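Local coordinates for protein putative oxidoreductase FAD-binding subunit (Sulfolobus tokodaii, PDB 4ZOH) that binds flavin-adenine dinucleotide and probably passes electrons through it, as the flavoprotein subunit of a putative multi-subunit oxidoreductase of the molybdopterin dehydrogenase type, at residues I37-L40 and L44-P47; V189-L194 and K265-R270. All coordinates share one frame; numbering follows the deposited sequence.

Interaction 1: I37-L40 and L44-P47; sequences IPML and LIRP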
loop_
_atom_site.group_PDB
_atom_site.type_symbol
_atom_site.label_atom_id
_atom_site.label_comp_id
_atom_site.label_asym_id
_atom_site.label_seq_id
_atom_site.Cartn_x
_atom_site.Cartn_y
_atom_site.Cartn_z
ATOM N N ILE B 37 -19.066 24.485 12.262
ATOM C CA ILE B 37 -18.496 23.199 11.828
ATOM C C ILE B 37 -18.160 22.305 13.032
ATOM O O ILE B 37 -18.514 21.132 13.017
ATOM C CB ILE B 37 -17.377 23.364 10.802
ATOM C CG1 ILE B 37 -17.994 23.853 9.490
ATOM C CG2 ILE B 37 -16.710 22.025 10.500
ATOM C CD1 ILE B 37 -16.987 24.461 8.518
ATOM N N PRO B 38 -17.549 22.874 14.106
ATOM C CA PRO B 38 -17.286 22.039 15.285
ATOM C C PRO B 38 -18.591 21.399 15.845
ATOM O O PRO B 38 -18.569 20.257 16.280
ATOM C CB PRO B 38 -16.628 23.036 16.276
ATOM C CG PRO B 38 -15.983 24.069 15.352
ATOM C CD PRO B 38 -16.955 24.233 14.242
ATOM N N MET B 39 -19.693 22.146 15.815
ATOM C CA MET B 39 -21.019 21.649 16.244
ATOM C C MET B 39 -21.582 20.571 15.274
ATOM O O MET B 39 -22.193 19.592 15.739
ATOM C CB MET B 39 -22.026 22.797 16.358
ATOM C CG MET B 39 -21.917 23.689 17.611
ATOM S SD MET B 39 -23.308 24.871 17.790
ATOM C CE MET B 39 -24.738 23.824 18.026
ATOM N N LEU B 40 -21.405 20.753 13.953
ATOM C CA LEU B 40 -21.735 19.668 12.982
ATOM C C LEU B 40 -20.961 18.431 13.314
ATOM O O LEU B 40 -21.538 17.361 13.472
ATOM C CB LEU B 40 -21.506 20.080 11.528
ATOM C CG LEU B 40 -22.470 21.222 11.139
ATOM C CD1 LEU B 40 -21.936 21.981 9.908
ATOM C CD2 LEU B 40 -23.901 20.738 10.952
ATOM N N LEU B 44 -24.288 17.979 17.282
ATOM C CA LEU B 44 -25.143 18.729 18.210
ATOM C C LEU B 44 -26.159 19.567 17.441
ATOM O O LEU B 44 -27.033 20.139 18.022
ATOM C CB LEU B 44 -24.263 19.619 19.114
ATOM C CG LEU B 44 -23.263 18.873 19.997
ATOM C CD1 LEU B 44 -22.269 19.835 20.586
ATOM C CD2 LEU B 44 -23.928 18.087 21.112
ATOM N N ILE B 45 -26.024 19.646 16.122
ATOM C CA ILE B 45 -26.999 20.300 15.243
ATOM C C ILE B 45 -27.137 19.440 13.996
ATOM O O ILE B 45 -26.181 18.749 13.604
ATOM C CB ILE B 45 -26.591 21.779 14.963
ATOM C CG1 ILE B 45 -27.764 22.645 14.541
ATOM C CG2 ILE B 45 -25.399 21.954 14.010
ATOM C CD1 ILE B 45 -27.521 24.092 14.932
ATOM N N ARG B 46 -28.311 19.485 13.369
ATOM C CA ARG B 46 -28.629 18.644 12.208
ATOM C C ARG B 46 -29.487 19.432 11.255
ATOM O O ARG B 46 -30.646 19.129 11.115
ATOM C CB ARG B 46 -29.411 17.413 12.632
ATOM C CG ARG B 46 -28.602 16.428 13.433
ATOM C CD ARG B 46 -29.447 15.247 13.846
ATOM N NE ARG B 46 -28.676 14.308 14.649
ATOM C CZ ARG B 46 -27.909 13.354 14.138
ATOM N NH1 ARG B 46 -27.775 13.195 12.815
ATOM N NH2 ARG B 46 -27.261 12.560 14.958
ATOM N N PRO B 47 -28.915 20.447 10.590
ATOM C CA PRO B 47 -29.736 21.239 9.718
ATOM C C PRO B 47 -29.965 20.494 8.403
ATOM O O PRO B 47 -29.239 19.561 8.104
ATOM C CB PRO B 47 -28.902 22.495 9.490
ATOM C CG PRO B 47 -27.509 22.153 9.836
ATOM C CD PRO B 47 -27.482 20.779 10.457
#

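Interaction 2: V189-L194 and K265-R270; sequences VGVALL and KVLTKR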
loop_
_atom_site.group_PDB
_atom_site.type_symbol
_atom_site.label_atom_id
_atom_site.label_comp_id
_atom_site.label_asym_id
_atom_site.label_seq_id
_atom_site.Cartn_x
_atom_site.Cartn_y
_atom_site.Cartn_z
ATOM N N VAL B 189 -12.590 34.264 32.688
ATOM C CA VAL B 189 -13.209 35.565 32.967
ATOM C C VAL B 189 -12.685 36.570 31.909
ATOM O O VAL B 189 -11.502 36.574 31.604
ATOM C CB VAL B 189 -12.859 36.061 34.393
ATOM C CG1 VAL B 189 -13.471 37.442 34.577
ATOM C CG2 VAL B 189 -13.371 35.085 35.487
ATOM N N GLY B 190 -13.552 37.387 31.350
ATOM C CA GLY B 190 -13.077 38.486 30.510
ATOM C C GLY B 190 -13.601 39.844 30.952
ATOM O O GLY B 190 -14.796 39.997 31.186
ATOM N N VAL B 191 -12.695 40.832 31.040
ATOM C CA VAL B 191 -13.086 42.216 31.400
ATOM C C VAL B 191 -12.565 43.211 30.347
ATOM O O VAL B 191 -11.335 43.284 30.086
ATOM C CB VAL B 191 -12.635 42.657 32.822
ATOM C CG1 VAL B 191 -13.230 44.050 33.171
ATOM C CG2 VAL B 191 -13.016 41.641 33.893
ATOM N N ALA B 192 -13.522 43.889 29.710
ATOM C CA ALA B 192 -13.242 44.914 28.715
ATOM C C ALA B 192 -13.500 46.322 29.242
ATOM O O ALA B 192 -14.630 46.633 29.645
ATOM C CB ALA B 192 -14.064 44.711 27.442
ATOM N N LEU B 193 -12.474 47.161 29.180
ATOM C CA LEU B 193 -12.601 48.503 29.731
ATOM C C LEU B 193 -12.374 49.575 28.654
ATOM O O LEU B 193 -11.429 49.474 27.850
ATOM C CB LEU B 193 -11.589 48.708 30.874
ATOM C CG LEU B 193 -11.818 49.984 31.747
ATOM C CD1 LEU B 193 -11.553 49.690 33.215
ATOM C CD2 LEU B 193 -10.871 51.081 31.274
ATOM N N LEU B 194 -13.242 50.584 28.684
ATOM C CA LEU B 194 -13.006 51.870 28.008
ATOM C C LEU B 194 -13.203 53.042 28.982
ATOM O O LEU B 194 -14.183 53.095 29.741
ATOM C CB LEU B 194 -13.976 52.060 26.878
ATOM C CG LEU B 194 -13.569 51.541 25.506
ATOM C CD1 LEU B 194 -14.843 51.356 24.731
ATOM C CD2 LEU B 194 -12.646 52.541 24.819
ATOM N N LYS B 265 -12.825 40.954 40.226
ATOM C CA LYS B 265 -12.164 42.057 40.895
ATOM C C LYS B 265 -10.714 42.181 40.435
ATOM O O LYS B 265 -10.264 43.275 40.138
ATOM C CB LYS B 265 -12.244 41.932 42.427
ATOM C CG LYS B 265 -11.209 42.783 43.162
ATOM C CD LYS B 265 -10.956 42.238 44.562
ATOM C CE LYS B 265 -11.642 43.108 45.570
ATOM N NZ LYS B 265 -10.650 44.168 45.859
ATOM N N VAL B 266 -9.997 41.060 40.377
ATOM C CA VAL B 266 -8.613 41.075 39.974
ATOM C C VAL B 266 -8.456 41.675 38.539
ATOM O O VAL B 266 -7.589 42.541 38.325
ATOM C CB VAL B 266 -7.960 39.681 40.172
ATOM C CG1 VAL B 266 -6.561 39.700 39.616
ATOM C CG2 VAL B 266 -7.949 39.285 41.685
ATOM N N LEU B 267 -9.335 41.265 37.607
ATOM C CA LEU B 267 -9.217 41.650 36.197
ATOM C C LEU B 267 -9.693 43.078 35.919
ATOM O O LEU B 267 -9.091 43.735 35.094
ATOM C CB LEU B 267 -9.854 40.655 35.199
ATOM C CG LEU B 267 -9.422 39.178 34.932
ATOM C CD1 LEU B 267 -9.672 38.678 33.489
ATOM C CD2 LEU B 267 -8.041 38.797 35.414
ATOM N N THR B 268 -10.769 43.516 36.583
ATOM C CA THR B 268 -11.159 44.941 36.615
ATOM C C THR B 268 -9.984 45.804 37.113
ATOM O O THR B 268 -9.595 46.749 36.454
ATOM C CB THR B 268 -12.383 45.145 37.469
ATOM O OG1 THR B 268 -13.413 44.306 36.954
ATOM C CG2 THR B 268 -12.897 46.547 37.407
ATOM N N LYS B 269 -9.347 45.421 38.218
ATOM C CA LYS B 269 -8.198 46.225 38.656
ATOM C C LYS B 269 -7.106 46.268 37.585
ATOM O O LYS B 269 -6.533 47.358 37.331
ATOM C CB LYS B 269 -7.650 45.756 40.019
ATOM C CG LYS B 269 -6.632 46.674 40.631
ATOM C CD LYS B 269 -6.191 46.160 42.009
ATOM C CE LYS B 269 -4.933 46.890 42.460
ATOM N NZ LYS B 269 -4.647 46.728 43.901
ATOM N N ARG B 270 -6.773 45.089 37.002
ATOM C CA ARG B 270 -5.712 45.006 35.939
ATOM C C ARG B 270 -6.133 45.920 34.750
ATOM O O ARG B 270 -5.340 46.678 34.256
ATOM C CB ARG B 270 -5.542 43.573 35.450
ATOM C CG ARG B 270 -4.749 42.679 36.384
ATOM C CD ARG B 270 -4.909 41.215 35.976
ATOM N NE ARG B 270 -3.860 40.459 36.651
ATOM C CZ ARG B 270 -3.374 39.268 36.295
ATOM N NH1 ARG B 270 -3.828 38.609 35.218
ATOM N NH2 ARG B 270 -2.399 38.746 37.029
#

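Interaction 1: I37-L40 and L44-P47
Met39 and Leu44 bring the backbones together where helix 36-41 ends and the chain turns into an irregular stretch: their CA atoms lie 5.4 Å apart, and those of Leu40 and Ile45 stand 5.8 Å apart. A single backbone hydrogen bond spans the gap, from Leu44 N to Met39 O at 3.1 Å. Its N-H...O angle of 151° shows that it departs moderately from linearity. Running from residue i+5 back to residue i, this bond closes a pi-type turn as the chain leaves the helix.

Apolar side chains fill in beside this bond. Met39 runs extended to its sulfur and then bends at the last torsion (chi3 64°), which swings the methyl CE over Ile45, 4.1 Å from Ile45 CB. The same methyl reaches Leu44 CB more loosely, at 4.4 Å. Ile45 is also met by a second residue, since its branch methyl CG2 touches Leu40 CD2 at 3.6 Å. Leu40 starts out pointing away from 44-47, yet its CD2 comes back far enough to reach Pro47 as well, with Pro47 CD also 3.6 Å from Leu40 CD2. One leucine methyl thus touches two residues of the outgoing chain, Ile45 and the ring of Pro47.

Around this corner, Leu40 also packs on Pro3 and Phe6 of the N-terminal region, and Ile45, whose side chain is about 6 Å from the bound FAD, packs on Arg28 of strand 28-30. Ile37 rests on Leu30 of that strand, while the 44-47 segment leads on into strand 49-52.

Interaction 2: V189-L194 and K265-R270
This is a buried helix-on-sheet contact, in which Leu267 and Thr268 of helix 257-276 lie against Val189 and Val191 of strand 189-198, in the antiparallel sheet of the C-terminal domain of the CO dehydrogenase flavoprotein family. The axes of the two short segments approach to 8.2 Å and run in broadly the same N-to-C sense, crossing at -30°. The closest CA pair is Val191 and Leu267, 6.2 Å apart.

Val189 and Val191, two residues apart on the strand, both direct their side chains at the helix, while Gly190 between them offers none. Val191 meets two successive helix residues, one with each methyl: its CG2 approaches Leu267 CB at 3.6 Å, and its CG1, set opposite the backbone N (chi1 -173°), lies 3.8 Å from Thr268 OG1. The side chain of Leu267 extends back to Val189. Here Leu267 CD1 sits 3.4 Å from Val189 O and 4.1 Å from Val189 CG1. Farther along the strand, Leu193 turns toward the same helix and packs on Ile272 and Ala275, while Leu267 also touches Gln177 and Leu179 of strand 173-179.

No hydrogen bond joins the two segments. The one side-chain polar atom at the interface, Thr268 OG1, is hydrogen-bonded to Val264 O one helical turn earlier, so it can face the valine methyls without needing a partner on the strand. Adhesion here therefore rests on van der Waals contact and the burial of aliphatic surface, with the threonine's polarity kept within its own helix.

Overall arrangement
Interaction 1 precedes interaction 2 along the chain, and the two are separate: their centres are 33 Å apart, their nearest atoms about 20 Å, and they lie on opposite sides of the chain's centre. They share no helix, strand or sheet. The 37-40/44-47 contact lies in the FAD-binding region and closes a local corner between helix 36-41 and strand 49-52. The 189-194/265-270 contact brings together parts distant in sequence, setting helix 257-276 on the four-stranded antiparallel sheet of the C-terminal region. Interaction 1 thus lies near the cofactor, without touching it through Ile45, while interaction 2 is buried in the C-terminal region, where the Val189 side chain is about 12 Å from FAD.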